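Local coordinates for DNA polymerase III subunit beta (Helicobacter pylori 26695, PDB 4S3I), which forms the ring-shaped sliding clamp that encircles DNA and tethers DNA polymerases and other proteins to it, giving them processivity, at the interface of chains A and B. Residues are numbered along the deposited sequence; one frame, centred on the assembly and turned at random. Chains: chain A/B, DNA polymerase III subunit beta.

Contact 1: the interface of chains A and B. Residues chain A 79-80, 83-84, 105, 107; chain B 271-272, 275.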
ATOM      1  N   ASP A  79      15.921  -9.490   7.170  1.00 29.66           N
ATOM      2  CA  ASP A  79      15.063  -9.149   8.311  1.00 36.48           C
ATOM      3  C   ASP A  79      15.915  -8.782   9.527  1.00 30.26           C
ATOM      4  O   ASP A  79      15.619  -7.818  10.228  1.00 30.41           O
ATOM      5  CB  ASP A  79      14.093 -10.297   8.649  1.00 33.18           C
ATOM      6  CG  ASP A  79      12.920 -10.384   7.679  1.00 35.67           C
ATOM      7  OD1 ASP A  79      12.625  -9.371   7.017  1.00 31.10           O
ATOM      8  OD2 ASP A  79      12.297 -11.467   7.585  1.00 39.20           O
ATOM      9  N   ILE A  80      16.984  -9.548   9.751  1.00 30.42           N
ATOM     10  CA  ILE A  80      17.915  -9.264  10.840  1.00 30.76           C
ATOM     11  C   ILE A  80      18.646  -7.931  10.648  1.00 30.63           C
ATOM     12  O   ILE A  80      18.590  -7.060  11.511  1.00 30.90           O
ATOM     13  CB  ILE A  80      18.955 -10.382  10.979  1.00 30.95           C
ATOM     14  CG1 ILE A  80      18.301 -11.671  11.484  1.00 31.27           C
ATOM     15  CG2 ILE A  80      20.090  -9.958  11.905  1.00 31.27           C
ATOM     16  CD1 ILE A  80      19.256 -12.864  11.475  1.00 31.49           C
ATOM     17  N   CYS A  83      16.947  -4.591  11.198  1.00 31.24           N
ATOM     18  CA  CYS A  83      16.597  -4.270  12.584  1.00 37.62           C
ATOM     19  C   CYS A  83      17.804  -3.871  13.433  1.00 39.91           C
ATOM     20  O   CYS A  83      17.660  -3.585  14.620  1.00 41.00           O
ATOM     21  CB  CYS A  83      15.861  -5.450  13.237  1.00 36.18           C
ATOM     22  SG  CYS A  83      14.147  -5.573  12.693  1.00 53.44           S
ATOM     23  N   LEU A  84      18.986  -3.847  12.825  1.00 31.59           N
ATOM     24  CA  LEU A  84      20.215  -3.577  13.572  1.00 32.52           C
ATOM     25  C   LEU A  84      20.528  -2.084  13.648  1.00 35.55           C
ATOM     26  O   LEU A  84      19.805  -1.259  13.084  1.00 32.18           O
ATOM     27  CB  LEU A  84      21.388  -4.347  12.970  1.00 31.88           C
ATOM     28  CG  LEU A  84      21.363  -5.836  13.305  1.00 31.88           C
ATOM     29  CD1 LEU A  84      22.503  -6.580  12.625  1.00 31.74           C
ATOM     30  CD2 LEU A  84      21.437  -6.015  14.817  1.00 32.49           C
ATOM     31  N   SER A 105      24.390  -7.468  20.071  1.00 35.15           N
ATOM     32  CA  SER A 105      23.487  -8.338  19.329  1.00 34.59           C
ATOM     33  C   SER A 105      24.247  -9.422  18.591  1.00 42.65           C
ATOM     34  O   SER A 105      25.320  -9.174  18.028  1.00 43.05           O
ATOM     35  CB  SER A 105      22.659  -7.528  18.336  1.00 34.09           C
ATOM     36  OG  SER A 105      21.980  -6.492  18.999  1.00 36.78           O
ATOM     37  N   PHE A 107      23.532 -13.290  16.149  1.00 35.45           N
ATOM     38  CA  PHE A 107      22.579 -14.204  15.544  1.00 33.17           C
ATOM     39  C   PHE A 107      23.301 -15.355  14.905  1.00 34.15           C
ATOM     40  O   PHE A 107      24.476 -15.237  14.542  1.00 34.34           O
ATOM     41  CB  PHE A 107      21.782 -13.504  14.447  1.00 32.64           C
ATOM     42  CG  PHE A 107      21.222 -12.182  14.852  1.00 32.71           C
ATOM     43  CD1 PHE A 107      22.034 -11.054  14.909  1.00 32.55           C
ATOM     44  CD2 PHE A 107      19.878 -12.055  15.161  1.00 32.63           C
ATOM     45  CE1 PHE A 107      21.520  -9.838  15.286  1.00 32.60           C
ATOM     46  CE2 PHE A 107      19.356 -10.841  15.525  1.00 36.08           C
ATOM     47  CZ  PHE A 107      20.182  -9.727  15.590  1.00 41.63           C
TER
ATOM     48  N   LYS B 271      11.793  -6.331  18.544  1.00 26.52           N
ATOM     49  CA  LYS B 271      11.710  -6.426  17.085  1.00 28.94           C
ATOM     50  C   LYS B 271      12.887  -7.207  16.536  1.00 29.35           C
ATOM     51  O   LYS B 271      12.743  -8.032  15.629  1.00 27.78           O
ATOM     52  CB  LYS B 271      11.672  -5.036  16.448  1.00 33.91           C
ATOM     53  CG  LYS B 271      10.384  -4.286  16.705  1.00 38.05           C
ATOM     54  CD  LYS B 271      10.455  -2.858  16.172  1.00 50.38           C
ATOM     55  CE  LYS B 271       9.137  -2.127  16.422  1.00 57.23           C
ATOM     56  NZ  LYS B 271       9.232  -0.647  16.199  1.00 60.29           N
ATOM     57  N   LEU B 272      14.060  -6.938  17.094  1.00 27.97           N
ATOM     58  CA  LEU B 272      15.295  -7.574  16.654  1.00 27.96           C
ATOM     59  C   LEU B 272      15.213  -9.099  16.772  1.00 28.36           C
ATOM     60  O   LEU B 272      15.578  -9.818  15.843  1.00 28.94           O
ATOM     61  CB  LEU B 272      16.464  -7.040  17.488  1.00 34.72           C
ATOM     62  CG  LEU B 272      17.857  -7.471  17.060  1.00 40.10           C
ATOM     63  CD1 LEU B 272      17.941  -7.326  15.555  1.00 53.18           C
ATOM     64  CD2 LEU B 272      18.935  -6.622  17.723  1.00 38.57           C
ATOM     65  N   SER B 275      12.740 -11.166  14.431  1.00 29.44           N
ATOM     66  CA  SER B 275      13.110 -11.487  13.069  1.00 31.33           C
ATOM     67  C   SER B 275      13.125 -13.000  12.892  1.00 35.28           C
ATOM     68  O   SER B 275      12.906 -13.506  11.789  1.00 37.13           O
ATOM     69  CB  SER B 275      14.475 -10.904  12.735  1.00 31.80           C
ATOM     70  OG  SER B 275      15.479 -11.506  13.519  1.00 44.29           O
TER
HETATM   71  O   HOH W   1      12.868 -13.588   9.156  1.00 27.05           O
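The ring of A:Phe107 meets B:Leu272 at its far end and its edge. The carbonyl oxygen of B:Leu272 lies in the ring plane at the edge, while A:Ile80 CG2, from the ring's own chain, sits over the centre of one face, 3.5 Å above the plane, and probably helps to set its tilt. B:Leu272 is the apolar plug of the patch. With CG anti to its backbone N (chi1 -173°), its branch crosses A:Phe107 obliquely, and methyl CD1 comes 3.3 Å from ring atom CZ. The same methyl also packs 3.6 Å from A:Cys83 CB and touches A:Leu84 CD2. Its other methyl, CD2, points to A:Ser105, 3.3 Å from hydroxyl OG. The leucine thus spans the loop that follows helix 74-82 and strand 105-110 of chain A. Its own position is the end of helix 263-273, where its carbonyl oxygen receives a hydrogen bond from the hydroxyl OG of B:Ser275 at 2.9 Å, nearly along the C=O axis. That bond probably holds the serine turned toward helix 74-82, with OG 3.5 Å from A:Ile80 CG1. Nearby, the thiol SG of A:Cys83 makes a weak hydrogen bond to A:Asp79 O within chain A. On the helix side, away from strand 105-110, a water joins the chains, 2.7 Å from the A:Asp79 carboxylate oxygen OD2 and 2.6 Å from B:Ser275 O.

Contact 2: the interface of chains A and B. Residues chain A 275-276, 301-303; chain B 80, 106-107.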
ATOM      1  N   SER A 275     -14.796   6.964 -15.094  1.00 29.44           N
ATOM      2  CA  SER A 275     -15.440   6.724 -13.820  1.00 31.33           C
ATOM      3  C   SER A 275     -16.642   5.811 -14.026  1.00 35.28           C
ATOM      4  O   SER A 275     -17.033   5.072 -13.119  1.00 37.13           O
ATOM      5  CB  SER A 275     -15.878   8.036 -13.188  1.00 31.80           C
ATOM      6  OG  SER A 275     -16.872   8.659 -13.968  1.00 44.29           O
ATOM      7  N   LEU A 276     -17.216   5.851 -15.228  1.00 30.68           N
ATOM      8  CA  LEU A 276     -18.446   5.110 -15.503  1.00 31.51           C
ATOM      9  C   LEU A 276     -18.339   4.080 -16.643  1.00 31.54           C
ATOM     10  O   LEU A 276     -19.306   3.375 -16.931  1.00 36.93           O
ATOM     11  CB  LEU A 276     -19.602   6.078 -15.790  1.00 31.89           C
ATOM     12  CG  LEU A 276     -20.111   6.923 -14.624  1.00 32.27           C
ATOM     13  CD1 LEU A 276     -21.369   7.692 -15.028  1.00 32.81           C
ATOM     14  CD2 LEU A 276     -20.397   6.024 -13.418  1.00 33.66           C
ATOM     15  N   THR A 301     -24.365   7.860 -17.457  1.00 34.21           N
ATOM     16  CA  THR A 301     -23.644   8.540 -18.542  1.00 33.31           C
ATOM     17  C   THR A 301     -22.637   9.565 -18.013  1.00 32.54           C
ATOM     18  O   THR A 301     -22.845  10.161 -16.953  1.00 32.82           O
ATOM     19  CB  THR A 301     -24.583   9.252 -19.556  1.00 46.11           C
ATOM     20  OG1 THR A 301     -25.010  10.508 -19.019  1.00 52.76           O
ATOM     21  CG2 THR A 301     -25.797   8.399 -19.889  1.00 51.00           C
ATOM     22  N   ALA A 302     -21.558   9.759 -18.769  1.00 31.68           N
ATOM     23  CA  ALA A 302     -20.518  10.729 -18.452  1.00 30.98           C
ATOM     24  C   ALA A 302     -20.169  11.427 -19.751  1.00 32.60           C
ATOM     25  O   ALA A 302     -19.920  10.766 -20.756  1.00 32.93           O
ATOM     26  CB  ALA A 302     -19.277  10.032 -17.878  1.00 30.50           C
ATOM     27  N   LYS A 303     -20.171  12.756 -19.746  1.00 30.46           N
ATOM     28  CA  LYS A 303     -19.737  13.516 -20.913  1.00 29.79           C
ATOM     29  C   LYS A 303     -18.842  14.651 -20.466  1.00 32.97           C
ATOM     30  O   LYS A 303     -19.030  15.211 -19.375  1.00 32.84           O
ATOM     31  CB  LYS A 303     -20.926  14.128 -21.678  1.00 39.18           C
ATOM     32  CG  LYS A 303     -22.270  13.420 -21.531  1.00 53.47           C
ATOM     33  CD  LYS A 303     -23.273  13.897 -22.591  1.00 58.17           C
ATOM     34  CE  LYS A 303     -23.200  15.407 -22.796  1.00 63.06           C
ATOM     35  NZ  LYS A 303     -24.222  15.915 -23.765  1.00 63.67           N
TER
ATOM     36  N   ILE B  80     -16.752  10.022  -9.676  1.00 30.42           N
ATOM     37  CA  ILE B  80     -16.977  11.181 -10.538  1.00 30.76           C
ATOM     38  C   ILE B  80     -16.423  12.475  -9.932  1.00 30.63           C
ATOM     39  O   ILE B  80     -15.609  13.153 -10.550  1.00 30.90           O
ATOM     40  CB  ILE B  80     -18.471  11.370 -10.823  1.00 30.95           C
ATOM     41  CG1 ILE B  80     -19.001  10.240 -11.710  1.00 31.27           C
ATOM     42  CG2 ILE B  80     -18.736  12.725 -11.468  1.00 31.27           C
ATOM     43  CD1 ILE B  80     -20.519  10.282 -11.882  1.00 31.49           C
ATOM     44  N   SER B 106     -20.682  16.793 -17.617  1.00 34.19           N
ATOM     45  CA  SER B 106     -22.013  16.448 -17.111  1.00 33.96           C
ATOM     46  C   SER B 106     -22.217  14.937 -16.988  1.00 34.19           C
ATOM     47  O   SER B 106     -21.747  14.170 -17.824  1.00 35.24           O
ATOM     48  CB  SER B 106     -23.104  17.065 -17.983  1.00 34.47           C
ATOM     49  OG  SER B 106     -23.132  16.477 -19.261  1.00 48.63           O
ATOM     50  N   PHE B 107     -22.935  14.511 -15.956  1.00 35.45           N
ATOM     51  CA  PHE B 107     -23.125  13.090 -15.720  1.00 33.17           C
ATOM     52  C   PHE B 107     -24.542  12.819 -15.305  1.00 34.15           C
ATOM     53  O   PHE B 107     -25.225  13.706 -14.783  1.00 34.34           O
ATOM     54  CB  PHE B 107     -22.221  12.606 -14.588  1.00 32.64           C
ATOM     55  CG  PHE B 107     -20.801  13.044 -14.717  1.00 32.71           C
ATOM     56  CD1 PHE B 107     -20.425  14.342 -14.390  1.00 32.55           C
ATOM     57  CD2 PHE B 107     -19.830  12.154 -15.145  1.00 32.63           C
ATOM     58  CE1 PHE B 107     -19.118  14.746 -14.512  1.00 32.60           C
ATOM     59  CE2 PHE B 107     -18.521  12.547 -15.255  1.00 36.08           C
ATOM     60  CZ  PHE B 107     -18.165  13.851 -14.939  1.00 41.63           C
TER
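A:Ala302 and B:Phe107 form the apolar centre: the alanine methyl CB lies 3.5 Å from ring atom CD2 and reaches CE2 as well. It approaches this border of the ring from the side opposite B:Ile80 CG2, leaving the aromatic group between its own helix and the strand of the other chain. The ring is put there by a first torsion of -48°, which sets CG anti to the carbonyl carbon and beside the backbone N. Toward the helix the contact thins out: methyls A:Leu276 CD1 and B:Ile80 CD1 come to 4.2 Å, at the limit of contact, their side chains set at a slant. On the strand side the carbonyl oxygen A:Thr301 O stands 3.5 Å from B:Phe107 CB and begins the polar rim. Farther out the backbones take over. A:Lys303 N donates to B:Ser106 O at 2.9 Å. B:Ser106 N donates back to A:Lys303 O, also at 2.9 Å. The second bond is straighter at its hydrogen (169°), although its donor is tilted from the carbonyl plane. Outside this pair the A:Lys303 side chain bends at chi3, bringing the methylene CE 3.7 Å from the B:Ser106 hydroxyl OG. Strand 301-307 of chain A and strand 105-110 of chain B thus run antiparallel, carrying a beta-sheet from the C-terminal domain of one subunit into the N-terminal domain of the other.

Contact 3: the interface of chains A and B. Residues chain A 304-305, 307; chain B 104.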
ATOM      1  N   THR A 304     -17.894  15.018 -21.319  1.00 28.78           N
ATOM      2  CA  THR A 304     -17.161  16.263 -21.121  1.00 29.96           C
ATOM      3  C   THR A 304     -16.579  16.708 -22.443  1.00 30.89           C
ATOM      4  O   THR A 304     -16.540  15.939 -23.407  1.00 28.12           O
ATOM      5  CB  THR A 304     -16.026  16.128 -20.083  1.00 29.86           C
ATOM      6  OG1 THR A 304     -15.570  17.437 -19.705  1.00 36.71           O
ATOM      7  CG2 THR A 304     -14.868  15.350 -20.659  1.00 27.89           C
ATOM      8  N   SER A 305     -16.139  17.958 -22.498  1.00 27.99           N
ATOM      9  CA  SER A 305     -15.492  18.447 -23.694  1.00 27.64           C
ATOM     10  C   SER A 305     -14.385  19.424 -23.349  1.00 31.89           C
ATOM     11  O   SER A 305     -14.313  19.969 -22.242  1.00 27.69           O
ATOM     12  CB  SER A 305     -16.495  19.082 -24.663  1.00 27.90           C
ATOM     13  OG  SER A 305     -17.059  20.263 -24.125  1.00 31.77           O
ATOM     14  N   GLU A 307     -12.116  22.683 -25.280  1.00 27.26           N
ATOM     15  CA  GLU A 307     -11.962  23.579 -26.417  1.00 29.22           C
ATOM     16  C   GLU A 307     -10.602  23.327 -27.065  1.00 27.00           C
ATOM     17  O   GLU A 307      -9.598  23.148 -26.365  1.00 28.49           O
ATOM     18  CB  GLU A 307     -12.037  25.027 -25.945  1.00 31.84           C
ATOM     19  CG  GLU A 307     -11.903  26.059 -27.051  1.00 41.20           C
ATOM     20  CD  GLU A 307     -12.077  27.486 -26.538  1.00 50.54           C
ATOM     21  OE1 GLU A 307     -12.498  27.661 -25.367  1.00 53.92           O
ATOM     22  OE2 GLU A 307     -11.790  28.428 -27.310  1.00 50.72           O
TER
ATOM     23  N   LYS B 104     -18.174  22.240 -18.531  1.00 36.28           N
ATOM     24  CA  LYS B 104     -18.280  21.406 -19.733  1.00 47.58           C
ATOM     25  C   LYS B 104     -18.607  19.936 -19.429  1.00 43.07           C
ATOM     26  O   LYS B 104     -18.965  19.179 -20.325  1.00 40.20           O
ATOM     27  CB  LYS B 104     -16.993  21.490 -20.559  1.00 43.31           C
ATOM     28  CG  LYS B 104     -16.570  22.903 -20.926  1.00 51.86           C
ATOM     29  CD  LYS B 104     -16.759  23.191 -22.410  1.00 57.59           C
ATOM     30  CE  LYS B 104     -15.501  23.813 -23.020  1.00 60.44           C
ATOM     31  NZ  LYS B 104     -15.164  25.159 -22.473  1.00 57.80           N
TER
HETATM   32  O   HOH W   2     -19.499  19.551 -22.813  1.00 38.01           O
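B:Lys104 lays its aliphatic chain alongside A:Ser305, so the methylenes rather than the amine make the close contact. The lysine leaves its backbone with CG anti to the carbonyl carbon (chi1 -54°), then bends at each later torsion, and the bent chain lies against A:Ser305. Methylene B:Lys104 CD comes 3.4 Å from the hydroxyl A:Ser305 OG, and B:Lys104 CB lies 3.5 Å from the carbonyl oxygen A:Ser305 O. The hydroxyl, set between the backbone N and the carbonyl carbon (chi1 66°), is turned toward the lysine methylenes. A:Ser305 OG lies 2.9 Å from a water. That water lies 2.6 Å from B:Lys104 O, tying the two chains together through a backbone carbonyl. Farther along, the lysine passes A:Glu307, its CE 4.2 Å from the glutamate N. The extended glutamate chain places carboxylate oxygen A:Glu307 OE1 4.7 Å from the amine B:Lys104 NZ, too far for contact, though the opposite charges probably attract. On the other side of the serine, A:Thr304 brushes the lysine carbonyl through CA, 3.5 Å from B:Lys104 O. In the fold, A:Thr304, A:Ser305 and A:Glu307 belong to strand 301-307, while B:Lys104 occupies the short turn between strands 97-102 and 105-110 of the facing subunit.

Contact 1 lies at one junction of the two-subunit ring; contacts 2 and 3 lie at the other. The C-alpha centres of contact 1 are about 52 Å from those of contact 2 and 57 Å from those of contact 3, whereas contacts 2 and 3 are about 12 Å apart along strand 301-307 of chain A. Contacts 1 and 2 share Ile80, Phe107 and Ser275 with the chains exchanged, because the two-fold symmetry repeats each contact at both junctions. Each junction therefore combines helix-end plugging, antiparallel strand pairing and an outlying lysine contact, and the two together close the ring around the DNA channel.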